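Local coordinates for acyl-CoA Binding Protein (Moniliophthora perniciosa, PDB 3FP5) that probably binds long-chain acyl-CoA esters and carries them within the cell, at residues A[2-8]-A[74-80]; A[84-88]-A[100-104]. One frame throughout, in Å; residues are numbered along the deposited sequence.

In the fold
Both contacts are built on helix 73-91, and they show how one helix can use different chemistry along its length. Contact 1 sets its N-terminal half against the chain start and helix 5-17. This contact is partly buried and mixed: aromatic rings mesh at the inner end, while a zinc ion held by a histidine and a glutamate ties the outer one. Contact 2, further along the same helix, pairs it with the C-terminal helix 94-105 and is buried and wholly aliphatic, with leucines against isoleucines. The two are about 13 Å apart between centres, and Lys7 of contact 1 links them, its ammonium making a probable hydrogen bond to the backbone carbonyl of Ile103 in contact 2.

Contact 1: A[2-8]-A[74-80]; sequences HMSKAKF and EVAYQKY. With ZN (zinc ion), chain B.
Tyr77 is the bump of this contact, and the first turn of helix 5-17 is the hollow that receives it, in the seam between helices 5-17 and 73-91 of the acyl-CoA binding fold. Lys5 forms one wall: its CA stands over a face of the Tyr77 ring, 4.0 Å from the centroid, as a CH-pi contact. Its CG then passes 3.5 Å from Tyr77 OH, and the ammonium goes on to a salt bridge with Asp9. The carbonyl O of Met3 lies at the ring edge. Deeper in, Phe8 closes the hollow, its CG 3.4 Å from Tyr77 CD1 with the two rings oblique. Because its CG is anti to the backbone N (chi1 170°), the Phe8 ring also reaches Tyr80, meeting that ring's face with its edge in a T-shaped pair, planes 72° apart, that completes a three-ring cluster. Met3 fills a second notch, between Tyr77 and Gln78: its CB rests 3.7 Å from Gln78 CA, and its CG lies against Tyr77 CB. Toward the chain start the seam turns polar. His2 ND1 and Glu74 OE2 each bind the zinc ion at 2.1 Å, imidazole and carboxylate nearly perpendicular, and two waters are bound as well. That OE2 oxygen has a second task, using its anti lone pair to accept a hydrogen bond from Met3 N at 3.0 Å, bent to 150°.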
loop_
_atom_site.group_PDB
_atom_site.type_symbol
_atom_site.label_atom_id
_atom_site.label_comp_id
_atom_site.label_asym_id
_atom_site.label_seq_id
_atom_site.Cartn_x
_atom_site.Cartn_y
_atom_site.Cartn_z
ATOM N N HIS A 2 4.438 11.967 -11.386
ATOM C CA HIS A 2 3.736 12.686 -10.334
ATOM C C HIS A 2 2.579 11.870 -9.760
ATOM O O HIS A 2 1.766 11.322 -10.502
ATOM C CB HIS A 2 3.203 14.007 -10.890
ATOM C CG HIS A 2 2.334 14.772 -9.937
ATOM N ND1 HIS A 2 2.848 15.520 -8.900
ATOM C CD2 HIS A 2 0.991 14.927 -9.884
ATOM C CE1 HIS A 2 1.855 16.091 -8.237
ATOM N NE2 HIS A 2 0.719 15.749 -8.816
ATOM N N MET A 3 2.515 11.795 -8.437
ATOM C CA MET A 3 1.341 11.241 -7.771
ATOM C C MET A 3 0.974 12.163 -6.621
ATOM O O MET A 3 1.829 12.522 -5.817
ATOM C CB MET A 3 1.615 9.831 -7.246
ATOM C CG MET A 3 0.386 9.164 -6.620
ATOM S SD MET A 3 -0.953 8.955 -7.808
ATOM C CE MET A 3 -0.258 7.752 -8.931
ATOM N N SER A 4 -0.300 12.535 -6.544
ATOM C CA SER A 4 -0.781 13.431 -5.499
ATOM C C SER A 4 -1.055 12.715 -4.182
ATOM O O SER A 4 -1.403 11.531 -4.161
ATOM C CB SER A 4 -2.065 14.127 -5.950
ATOM O OG SER A 4 -3.145 13.199 -6.017
ATOM N N LYS A 5 -0.925 13.449 -3.081
ATOM C CA LYS A 5 -1.298 12.909 -1.782
ATOM C C LYS A 5 -2.770 12.492 -1.801
ATOM O O LYS A 5 -3.135 11.507 -1.178
ATOM C CB LYS A 5 -1.072 13.927 -0.668
ATOM C CG LYS A 5 -1.323 13.372 0.731
ATOM C CD LYS A 5 -1.019 14.416 1.788
ATOM C CE LYS A 5 -1.200 13.861 3.189
ATOM N NZ LYS A 5 -2.634 13.640 3.538
ATOM N N ALA A 6 -3.601 13.240 -2.521
ATOM C CA ALA A 6 -5.037 12.942 -2.564
ATOM C C ALA A 6 -5.303 11.557 -3.146
ATOM O O ALA A 6 -6.145 10.798 -2.633
ATOM C CB ALA A 6 -5.779 14.008 -3.365
ATOM N N LYS A 7 -4.604 11.221 -4.230
ATOM C CA LYS A 7 -4.801 9.901 -4.822
ATOM C C LYS A 7 -4.264 8.798 -3.897
ATOM O O LYS A 7 -4.870 7.727 -3.761
ATOM C CB LYS A 7 -4.176 9.817 -6.213
ATOM C CG LYS A 7 -5.006 10.536 -7.283
ATOM C CD LYS A 7 -4.428 10.298 -8.659
ATOM C CE LYS A 7 -5.061 11.223 -9.691
ATOM N NZ LYS A 7 -6.533 11.015 -9.820
ATOM N N PHE A 8 -3.131 9.059 -3.251
ATOM C CA PHE A 8 -2.632 8.147 -2.223
ATOM C C PHE A 8 -3.669 7.948 -1.116
ATOM O O PHE A 8 -3.965 6.817 -0.734
ATOM C CB PHE A 8 -1.323 8.685 -1.633
ATOM C CG PHE A 8 -0.858 7.949 -0.405
ATOM C CD1 PHE A 8 -0.287 6.688 -0.515
ATOM C CD2 PHE A 8 -1.016 8.510 0.862
ATOM C CE1 PHE A 8 0.152 5.995 0.626
ATOM C CE2 PHE A 8 -0.592 7.823 2.017
ATOM C CZ PHE A 8 -0.001 6.569 1.898
ATOM N N GLU A 74 6.788 11.092 -2.389
ATOM C CA GLU A 74 6.072 11.047 -3.657
ATOM C C GLU A 74 6.217 9.710 -4.381
ATOM O O GLU A 74 5.255 9.206 -4.959
ATOM C CB GLU A 74 6.443 12.184 -4.582
ATOM C CG GLU A 74 5.474 12.198 -5.751
ATOM C CD GLU A 74 5.572 13.430 -6.583
ATOM O OE1 GLU A 74 6.461 14.275 -6.332
ATOM O OE2 GLU A 74 4.715 13.557 -7.474
ATOM N N VAL A 75 7.406 9.122 -4.347
ATOM C CA VAL A 75 7.552 7.795 -4.930
ATOM C C VAL A 75 6.703 6.777 -4.156
ATOM O O VAL A 75 6.065 5.899 -4.744
ATOM C CB VAL A 75 9.027 7.379 -5.026
ATOM C CG1 VAL A 75 9.135 5.912 -5.430
ATOM C CG2 VAL A 75 9.741 8.286 -6.049
ATOM N N ALA A 76 6.676 6.919 -2.835
ATOM C CA ALA A 76 5.852 6.062 -1.988
ATOM C C ALA A 76 4.376 6.174 -2.383
ATOM O O ALA A 76 3.702 5.155 -2.528
ATOM C CB ALA A 76 6.037 6.411 -0.512
ATOM N N TYR A 77 3.893 7.409 -2.558
ATOM C CA TYR A 77 2.529 7.638 -3.059
ATOM C C TYR A 77 2.298 6.879 -4.354
ATOM O O TYR A 77 1.291 6.186 -4.510
ATOM C CB TYR A 77 2.287 9.113 -3.384
ATOM C CG TYR A 77 2.244 10.069 -2.217
ATOM C CD1 TYR A 77 2.032 9.622 -0.917
ATOM C CD2 TYR A 77 2.395 11.439 -2.429
ATOM C CE1 TYR A 77 1.987 10.519 0.150
ATOM C CE2 TYR A 77 2.352 12.335 -1.377
ATOM C CZ TYR A 77 2.153 11.873 -0.090
ATOM O OH TYR A 77 2.103 12.773 0.954
ATOM N N GLN A 78 3.233 7.035 -5.284
ATOM C CA GLN A 78 3.097 6.461 -6.616
ATOM C C GLN A 78 3.070 4.933 -6.579
ATOM O O GLN A 78 2.195 4.299 -7.174
ATOM C CB GLN A 78 4.233 6.948 -7.509
ATOM C CG GLN A 78 4.151 6.380 -8.907
ATOM C CD GLN A 78 5.396 6.656 -9.714
ATOM O OE1 GLN A 78 6.440 7.019 -9.167
ATOM N NE2 GLN A 78 5.294 6.489 -11.028
ATOM N N LYS A 79 4.030 4.345 -5.870
ATOM C CA LYS A 79 4.130 2.898 -5.767
ATOM C C LYS A 79 2.893 2.283 -5.109
ATOM O O LYS A 79 2.418 1.226 -5.527
ATOM C CB LYS A 79 5.393 2.519 -4.986
ATOM C CG LYS A 79 6.681 2.839 -5.735
ATOM C CD LYS A 79 6.656 2.198 -7.110
ATOM C CE LYS A 79 7.977 2.392 -7.844
ATOM N NZ LYS A 79 7.906 1.864 -9.238
ATOM N N TYR A 80 2.383 2.944 -4.075
ATOM C CA TYR A 80 1.213 2.457 -3.348
ATOM C C TYR A 80 -0.014 2.475 -4.270
ATOM O O TYR A 80 -0.717 1.460 -4.434
ATOM C CB TYR A 80 0.977 3.321 -2.099
ATOM C CG TYR A 80 -0.069 2.776 -1.152
ATOM C CD1 TYR A 80 0.286 2.152 0.047
ATOM C CD2 TYR A 80 -1.422 2.885 -1.455
ATOM C CE1 TYR A 80 -0.699 1.649 0.913
ATOM C CE2 TYR A 80 -2.399 2.392 -0.600
ATOM C CZ TYR A 80 -2.037 1.775 0.576
ATOM O OH TYR A 80 -3.037 1.292 1.402
HETATM ZN ZN ZN B . 4.912 15.431 -8.333
HETATM O O HOH W 1 3.990 15.227 -6.436
HETATM O O HOH W 2 6.200 14.967 -10.045
#

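Contact 2: A[84-88]-A[100-104]; sequences LLEIL and IAEIE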
loop_
_atom_site.group_PDB
_atom_site.type_symbol
_atom_site.label_atom_id
_atom_site.label_comp_id
_atom_site.label_asym_id
_atom_site.label_seq_id
_atom_site.Cartn_x
_atom_site.Cartn_y
_atom_site.Cartn_z
ATOM N N LEU A 84 -2.195 -0.812 -6.032
ATOM C CA LEU A 84 -3.637 -0.999 -5.917
ATOM C C LEU A 84 -4.270 -1.066 -7.310
ATOM O O LEU A 84 -5.129 -1.921 -7.581
ATOM C CB LEU A 84 -4.265 0.131 -5.094
ATOM C CG LEU A 84 -5.791 0.063 -4.993
ATOM C CD1 LEU A 84 -6.243 -1.288 -4.392
ATOM C CD2 LEU A 84 -6.319 1.228 -4.170
ATOM N N LEU A 85 -3.854 -0.173 -8.208
ATOM C CA LEU A 85 -4.408 -0.208 -9.567
ATOM C C LEU A 85 -4.119 -1.540 -10.255
ATOM O O LEU A 85 -4.989 -2.104 -10.923
ATOM C CB LEU A 85 -3.895 0.962 -10.412
ATOM C CG LEU A 85 -4.461 2.314 -9.978
ATOM C CD1 LEU A 85 -3.807 3.455 -10.734
ATOM C CD2 LEU A 85 -5.974 2.332 -10.179
ATOM N N GLU A 86 -2.901 -2.042 -10.079
ATOM C CA GLU A 86 -2.506 -3.338 -10.617
ATOM C C GLU A 86 -3.478 -4.403 -10.128
ATOM O O GLU A 86 -4.030 -5.172 -10.913
ATOM C CB GLU A 86 -1.086 -3.678 -10.159
ATOM C CG GLU A 86 -0.631 -5.074 -10.515
ATOM C CD GLU A 86 0.726 -5.409 -9.920
ATOM O OE1 GLU A 86 1.341 -4.523 -9.282
ATOM O OE2 GLU A 86 1.173 -6.562 -10.087
ATOM N N ILE A 87 -3.699 -4.419 -8.817
ATOM C CA ILE A 87 -4.561 -5.415 -8.192
ATOM C C ILE A 87 -6.011 -5.303 -8.669
ATOM O O ILE A 87 -6.667 -6.317 -8.917
ATOM C CB ILE A 87 -4.491 -5.316 -6.654
ATOM C CG1 ILE A 87 -3.164 -5.877 -6.158
ATOM C CG2 ILE A 87 -5.662 -6.045 -6.007
ATOM C CD1 ILE A 87 -2.833 -5.494 -4.711
ATOM N N LEU A 88 -6.505 -4.073 -8.797
ATOM C CA LEU A 88 -7.880 -3.848 -9.223
ATOM C C LEU A 88 -8.038 -4.292 -10.667
ATOM O O LEU A 88 -9.052 -4.866 -11.033
ATOM C CB LEU A 88 -8.256 -2.369 -9.084
ATOM C CG LEU A 88 -8.322 -1.839 -7.647
ATOM C CD1 LEU A 88 -8.532 -0.340 -7.644
ATOM C CD2 LEU A 88 -9.435 -2.541 -6.876
ATOM N N ILE A 100 -11.143 1.821 -9.454
ATOM C CA ILE A 100 -10.211 2.463 -10.371
ATOM C C ILE A 100 -10.734 3.856 -10.736
ATOM O O ILE A 100 -9.995 4.843 -10.697
ATOM C CB ILE A 100 -10.008 1.607 -11.629
ATOM C CG1 ILE A 100 -9.226 0.333 -11.271
ATOM C CG2 ILE A 100 -9.272 2.404 -12.704
ATOM C CD1 ILE A 100 -9.113 -0.687 -12.382
ATOM N N ALA A 101 -12.021 3.936 -11.067
ATOM C CA ALA A 101 -12.623 5.216 -11.421
ATOM C C ALA A 101 -12.549 6.250 -10.291
ATOM O O ALA A 101 -12.336 7.441 -10.547
ATOM C CB ALA A 101 -14.057 5.017 -11.889
ATOM N N GLU A 102 -12.707 5.804 -9.043
ATOM C CA GLU A 102 -12.638 6.706 -7.889
ATOM C C GLU A 102 -11.229 7.238 -7.682
ATOM O O GLU A 102 -11.037 8.407 -7.341
ATOM C CB GLU A 102 -13.057 5.995 -6.601
ATOM C CG GLU A 102 -14.525 5.795 -6.449
ATOM C CD GLU A 102 -15.278 7.101 -6.382
ATOM O OE1 GLU A 102 -15.413 7.699 -5.279
ATOM O OE2 GLU A 102 -15.736 7.513 -7.456
ATOM N N ILE A 103 -10.242 6.371 -7.872
ATOM C CA ILE A 103 -8.846 6.797 -7.798
ATOM C C ILE A 103 -8.556 7.830 -8.893
ATOM O O ILE A 103 -7.952 8.871 -8.624
ATOM C CB ILE A 103 -7.886 5.600 -7.882
ATOM C CG1 ILE A 103 -8.114 4.650 -6.693
ATOM C CG2 ILE A 103 -6.431 6.081 -7.890
ATOM C CD1 ILE A 103 -7.466 3.287 -6.854
ATOM N N GLU A 104 -8.989 7.572 -10.080
ATOM C CA GLU A 104 -8.781 8.495 -11.204
ATOM C C GLU A 104 -9.358 9.880 -10.948
ATOM O O GLU A 104 -8.814 10.886 -11.419
ATOM C CB GLU A 104 -9.400 7.939 -12.487
ATOM C CG GLU A 104 -9.169 8.796 -13.706
ATOM C CD GLU A 104 -7.705 8.874 -14.081
ATOM O OE1 GLU A 104 -6.913 8.068 -13.542
ATOM O OE2 GLU A 104 -7.348 9.740 -14.911
#
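Leu84, Leu85 and Leu88 converge on a single methyl group, CD1 of Ile103, in an alpha-alpha hairpin whose two arms, helices 73-91 and 94-105, run nearly antiparallel. Over these short segments the axes make an angle of 152° and come no closer than 10.9 Å, so the gap is spanned by side chains rather than by backbone. The tight part lies on the buried side. There Ile103 CD1 sits 3.6 Å from Leu84 CD2, 3.8 Å from Leu85 CD2 and 3.9 Å from Leu88 CD1, a methyl lodged among three leucine branches. The extended outer torsion of Ile103 (chi2 166°) carries that methyl across to them. Ile100 makes the neighbouring layer, lying antiparallel alongside Leu88 with its CG1 3.6 Å from Leu88 CB. Toward solvent the fit slackens: Leu85 and Ile100 are partly exposed, and Leu85 CD2 stands 4.0 Å from Ile100 CG1. Trimming Ile100 back to an alanine would probably open a gap beside Leu88 CB and deprive Leu85 CD2 of one of its apolar neighbours across the pair, leaving that branch freer to turn. Beyond the pair, Leu88 O accepts a hydrogen bond from Ser96 OG near the start of the second arm. Leu84 packs inward on Ala11, Ile14 and Val15 of helix 5-17 and on Phe34 of helix 28-42, while Ile103 also touches Ile14, seating the hairpin against helices 5-17 and 28-42.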